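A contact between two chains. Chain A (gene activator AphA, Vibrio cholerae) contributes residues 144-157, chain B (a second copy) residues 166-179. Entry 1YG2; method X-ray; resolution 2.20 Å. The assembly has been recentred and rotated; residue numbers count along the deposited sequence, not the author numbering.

Chain A (144-157) DKQQRLERLTLRRN
Chain B 166-179: QWADEVLAELNAMA

Two helices from two copies of AphA pack nearly antiparallel, their N-to-C directions 173° apart and their axes 10.0 Å apart at closest approach. Both backbones are largely regular α-helix, with phi/psi mostly near -60°/-40°. CA–CA pairs set the register: Lys A145 with Met B178 at 6.8 Å, Arg A148 with Glu B174 at 7.6 Å, Leu A152 with Val B171 at 6.6 Å, and Arg A156 with Trp B167 at 6.1 Å.

Leu A152 (chi1 m, chi2 t) is a knob among Trp B167, Glu B170, Val B171 and Glu B174; its CD2 lies 4.2 Å from Val B171 CG2, and its CD1 3.4 Å from Glu B174 CG. Trp B167 (chi1 t, chi2 67°) brings its indole against chain A, where NE1 donates to Leu A152 O at 2.8 Å (149°). Leu A152 O also accepts a weak backbone hydrogen bond from Arg A156 N at 3.1 Å; the buried indole N-H is thus satisfied by a carbonyl that is also used, weakly, within its own helix. Arg A156 CB covers one indole face, 3.7 Å from the centroid of the Trp B167 five-membered ring.

Charged side chains pair alongside. Arg A155 (chi1 m, chi2 -96°, chi3 m) presents its guanidinium edge to the Glu B170 carboxylate (chi1 m, chi2 t), forming a bidentate salt bridge: Arg A155 NE donates to Glu B170 OE1 at 3.0 Å and Arg A155 NH2 to Glu B170 OE2 at 2.7 Å. Arg A155 NH1 is satisfied elsewhere in the structure. Arg A151, extended with chi1–chi3 all t, reaches Glu B170 through water 1, which accepts from Arg A151 NH1 at 2.8 Å and donates to Glu B170 OE1 at 2.7 Å. Glu B170 OE1 thus accepts two hydrogen bonds, one directly from Arg A155 NE and one from water 1.

Toward the chain B C-terminus, Arg A148 (chi1 m, chi2 t, chi3 -131°) NE and Glu B174 (chi1 m, chi2 m) OE1 form a long salt bridge at 4.0 Å, though the position of Glu B174 OE1 is less certain.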

# COMPACT_ATOMS: atom_id res chain seq x y z
N ASP A 144 13.85 22.16 -12.10
CA ASP A 144 15.06 22.05 -11.29
C ASP A 144 15.10 20.63 -10.71
O ASP A 144 14.13 19.88 -10.84
CB ASP A 144 15.03 23.03 -10.12
CG ASP A 144 14.63 24.43 -10.53
OD1 ASP A 144 15.19 24.95 -11.53
OD2 ASP A 144 13.76 25.01 -9.85
N LYS A 145 16.21 20.28 -10.07
CA LYS A 145 16.36 18.96 -9.48
C LYS A 145 15.26 18.69 -8.46
O LYS A 145 14.58 17.67 -8.52
CB LYS A 145 17.72 18.84 -8.79
CG LYS A 145 18.90 18.86 -9.75
CD LYS A 145 20.23 18.64 -9.04
CE LYS A 145 21.39 18.55 -10.03
NZ LYS A 145 22.70 18.22 -9.36
N GLN A 146 15.08 19.63 -7.55
CA GLN A 146 14.06 19.53 -6.51
C GLN A 146 12.67 19.31 -7.12
O GLN A 146 11.85 18.58 -6.56
CB GLN A 146 14.08 20.81 -5.67
CG GLN A 146 13.25 20.76 -4.40
CD GLN A 146 13.64 19.61 -3.50
OE1 GLN A 146 14.74 19.06 -3.61
NE2 GLN A 146 12.75 19.25 -2.59
N GLN A 147 12.40 19.94 -8.26
CA GLN A 147 11.11 19.80 -8.93
C GLN A 147 10.95 18.45 -9.60
O GLN A 147 9.85 17.89 -9.62
CB GLN A 147 10.92 20.90 -9.98
CG GLN A 147 10.90 22.31 -9.41
CD GLN A 147 10.79 23.36 -10.51
OE1 GLN A 147 11.70 23.51 -11.33
NE2 GLN A 147 9.68 24.08 -10.53
N ARG A 148 12.03 17.93 -10.15
CA ARG A 148 11.96 16.63 -10.80
C ARG A 148 11.63 15.56 -9.76
O ARG A 148 10.91 14.62 -10.04
CB ARG A 148 13.26 16.28 -11.51
CG ARG A 148 13.56 17.11 -12.74
CD ARG A 148 14.51 16.38 -13.67
NE ARG A 148 15.63 17.21 -14.09
CZ ARG A 148 16.69 17.48 -13.34
NH1 ARG A 148 16.80 16.98 -12.12
NH2 ARG A 148 17.66 18.26 -13.82
N LEU A 149 12.18 15.73 -8.56
CA LEU A 149 11.93 14.80 -7.47
C LEU A 149 10.46 14.88 -7.05
O LEU A 149 9.79 13.85 -6.92
CB LEU A 149 12.84 15.14 -6.28
CG LEU A 149 14.34 14.92 -6.48
CD1 LEU A 149 15.07 15.22 -5.17
CD2 LEU A 149 14.61 13.49 -6.92
N GLU A 150 9.96 16.10 -6.84
CA GLU A 150 8.56 16.30 -6.46
C GLU A 150 7.67 15.66 -7.51
O GLU A 150 6.72 14.94 -7.20
CB GLU A 150 8.22 17.79 -6.39
CG GLU A 150 9.09 18.60 -5.44
CD GLU A 150 8.72 20.08 -5.45
OE1 GLU A 150 8.21 20.57 -6.48
OE2 GLU A 150 8.95 20.75 -4.42
N ARG A 151 8.01 15.93 -8.77
CA ARG A 151 7.28 15.39 -9.90
C ARG A 151 7.18 13.88 -9.79
O ARG A 151 6.12 13.29 -9.98
CB ARG A 151 7.97 15.77 -11.22
CG ARG A 151 7.32 15.15 -12.45
CD ARG A 151 7.99 15.55 -13.76
NE ARG A 151 7.49 14.75 -14.87
CZ ARG A 151 7.97 13.57 -15.23
NH1 ARG A 151 9.00 13.05 -14.56
NH2 ARG A 151 7.42 12.90 -16.23
N LEU A 152 8.30 13.23 -9.47
CA LEU A 152 8.29 11.78 -9.35
C LEU A 152 7.39 11.29 -8.21
O LEU A 152 6.68 10.29 -8.37
CB LEU A 152 9.72 11.27 -9.18
CG LEU A 152 10.60 11.39 -10.44
CD1 LEU A 152 12.05 11.12 -10.09
CD2 LEU A 152 10.11 10.41 -11.51
N THR A 153 7.40 11.97 -7.07
CA THR A 153 6.54 11.54 -5.97
C THR A 153 5.08 11.70 -6.40
O THR A 153 4.24 10.88 -6.05
CB THR A 153 6.78 12.33 -4.69
OG1 THR A 153 6.49 13.71 -4.92
CG2 THR A 153 8.22 12.16 -4.22
N LEU A 154 4.80 12.77 -7.14
CA LEU A 154 3.43 13.00 -7.62
C LEU A 154 3.06 11.85 -8.56
O LEU A 154 1.98 11.26 -8.46
CB LEU A 154 3.33 14.34 -8.38
CG LEU A 154 2.00 14.62 -9.08
CD1 LEU A 154 0.87 14.58 -8.08
CD2 LEU A 154 2.02 15.97 -9.77
N ARG A 155 3.98 11.51 -9.47
CA ARG A 155 3.74 10.45 -10.44
C ARG A 155 3.43 9.10 -9.80
O ARG A 155 2.73 8.27 -10.39
CB ARG A 155 4.95 10.29 -11.36
CG ARG A 155 5.39 11.56 -12.08
CD ARG A 155 4.82 11.65 -13.46
NE ARG A 155 5.01 10.40 -14.18
CZ ARG A 155 4.17 9.97 -15.11
NH1 ARG A 155 3.09 10.69 -15.40
NH2 ARG A 155 4.36 8.79 -15.70
N ARG A 156 3.95 8.85 -8.60
CA ARG A 156 3.70 7.56 -7.95
C ARG A 156 2.22 7.35 -7.62
O ARG A 156 1.66 6.29 -7.90
CB ARG A 156 4.53 7.41 -6.68
CG ARG A 156 4.64 5.97 -6.22
CD ARG A 156 4.76 5.84 -4.71
NE ARG A 156 3.63 5.08 -4.19
CZ ARG A 156 2.58 5.61 -3.58
NH1 ARG A 156 2.51 6.93 -3.40
NH2 ARG A 156 1.58 4.84 -3.18
N ASN A 157 1.58 8.36 -7.03
CA ASN A 157 0.17 8.25 -6.67
C ASN A 157 -0.61 7.99 -7.93
O ASN A 157 -1.50 7.14 -7.97
CB ASN A 157 -0.38 9.56 -6.11
CG ASN A 157 0.37 10.04 -4.91
OD1 ASN A 157 0.29 9.44 -3.83
ND2 ASN A 157 1.12 11.13 -5.08
N GLN B 166 6.78 0.44 -13.25
CA GLN B 166 6.81 1.53 -14.22
C GLN B 166 7.34 2.80 -13.53
O GLN B 166 8.15 3.53 -14.08
CB GLN B 166 5.40 1.78 -14.75
CG GLN B 166 5.32 2.74 -15.91
CD GLN B 166 3.88 2.95 -16.40
OE1 GLN B 166 3.17 1.99 -16.68
NE2 GLN B 166 3.47 4.20 -16.50
N TRP B 167 6.87 3.05 -12.31
CA TRP B 167 7.30 4.23 -11.55
C TRP B 167 8.78 4.15 -11.18
O TRP B 167 9.53 5.11 -11.36
CB TRP B 167 6.48 4.37 -10.27
CG TRP B 167 6.93 5.53 -9.45
CD1 TRP B 167 6.81 6.85 -9.78
CD2 TRP B 167 7.64 5.48 -8.21
NE1 TRP B 167 7.40 7.63 -8.82
CE2 TRP B 167 7.92 6.81 -7.84
CE3 TRP B 167 8.07 4.44 -7.37
CZ2 TRP B 167 8.61 7.14 -6.67
CZ3 TRP B 167 8.76 4.76 -6.21
CH2 TRP B 167 9.02 6.11 -5.87
N ALA B 168 9.18 3.01 -10.64
CA ALA B 168 10.56 2.79 -10.23
C ALA B 168 11.52 3.06 -11.38
O ALA B 168 12.57 3.69 -11.19
CB ALA B 168 10.72 1.37 -9.73
N ASP B 169 11.18 2.59 -12.58
CA ASP B 169 12.03 2.83 -13.74
C ASP B 169 12.12 4.32 -14.01
O ASP B 169 13.19 4.84 -14.33
CB ASP B 169 11.50 2.14 -14.99
CG ASP B 169 11.67 0.64 -14.95
OD1 ASP B 169 12.58 0.15 -14.23
OD2 ASP B 169 10.91 -0.06 -15.66
N GLU B 170 11.00 5.04 -13.89
CA GLU B 170 11.03 6.48 -14.12
C GLU B 170 11.98 7.16 -13.15
O GLU B 170 12.70 8.08 -13.52
CB GLU B 170 9.63 7.08 -13.98
CG GLU B 170 8.76 6.84 -15.18
CD GLU B 170 7.50 7.67 -15.14
OE1 GLU B 170 7.57 8.87 -14.79
OE2 GLU B 170 6.43 7.14 -15.48
N VAL B 171 11.96 6.71 -11.90
CA VAL B 171 12.85 7.29 -10.89
C VAL B 171 14.29 6.95 -11.24
O VAL B 171 15.15 7.82 -11.25
CB VAL B 171 12.54 6.74 -9.49
CG1 VAL B 171 13.59 7.24 -8.50
CG2 VAL B 171 11.14 7.16 -9.06
N LEU B 172 14.53 5.67 -11.53
CA LEU B 172 15.87 5.20 -11.88
C LEU B 172 16.48 6.03 -12.99
O LEU B 172 17.69 6.25 -13.02
CB LEU B 172 15.82 3.72 -12.27
CG LEU B 172 15.44 2.82 -11.10
CD1 LEU B 172 15.31 1.39 -11.55
CD2 LEU B 172 16.49 2.94 -10.01
N ALA B 173 15.63 6.49 -13.91
CA ALA B 173 16.10 7.31 -15.02
C ALA B 173 16.51 8.69 -14.53
O ALA B 173 17.61 9.16 -14.84
CB ALA B 173 15.01 7.43 -16.07
N GLU B 174 15.63 9.35 -13.78
CA GLU B 174 15.92 10.68 -13.26
C GLU B 174 17.18 10.70 -12.43
O GLU B 174 17.94 11.68 -12.45
CB GLU B 174 14.75 11.18 -12.41
CG GLU B 174 13.46 11.41 -13.17
CD GLU B 174 13.59 12.45 -14.25
OE1 GLU B 174 14.14 13.54 -13.98
OE2 GLU B 174 13.14 12.18 -15.38
N LEU B 175 17.41 9.64 -11.67
CA LEU B 175 18.59 9.56 -10.82
C LEU B 175 19.90 9.56 -11.63
O LEU B 175 20.98 9.61 -11.05
CB LEU B 175 18.50 8.33 -9.91
CG LEU B 175 17.46 8.46 -8.78
CD1 LEU B 175 17.31 7.14 -8.03
CD2 LEU B 175 17.90 9.56 -7.82
N ASN B 176 19.78 9.51 -12.95
CA ASN B 176 20.95 9.53 -13.83
C ASN B 176 21.07 10.88 -14.53
O ASN B 176 22.10 11.53 -14.49
CB ASN B 176 20.88 8.43 -14.89
CG ASN B 176 20.76 7.05 -14.29
OD1 ASN B 176 21.25 6.79 -13.19
ND2 ASN B 176 20.13 6.14 -15.02
N ALA B 177 19.98 11.28 -15.19
CA ALA B 177 19.95 12.54 -15.91
C ALA B 177 20.23 13.75 -15.03
O ALA B 177 20.48 14.85 -15.54
CB ALA B 177 18.60 12.71 -16.60
N MET B 178 20.19 13.57 -13.71
CA MET B 178 20.46 14.66 -12.77
C MET B 178 21.95 14.73 -12.46
O MET B 178 22.52 15.82 -12.33
CB MET B 178 19.68 14.47 -11.46
CG MET B 178 20.23 13.35 -10.57
SD MET B 178 19.71 13.43 -8.83
CE MET B 178 20.98 14.55 -8.16
N ALA B 179 22.57 13.56 -12.33
CA ALA B 179 23.99 13.48 -12.02
C ALA B 179 24.82 13.48 -13.30
O ALA B 179 25.56 14.46 -13.52
CB ALA B 179 24.26 12.21 -11.23
OXT ALA B 179 24.69 12.51 -14.08
O HOH W 1 9.60 10.48 -15.55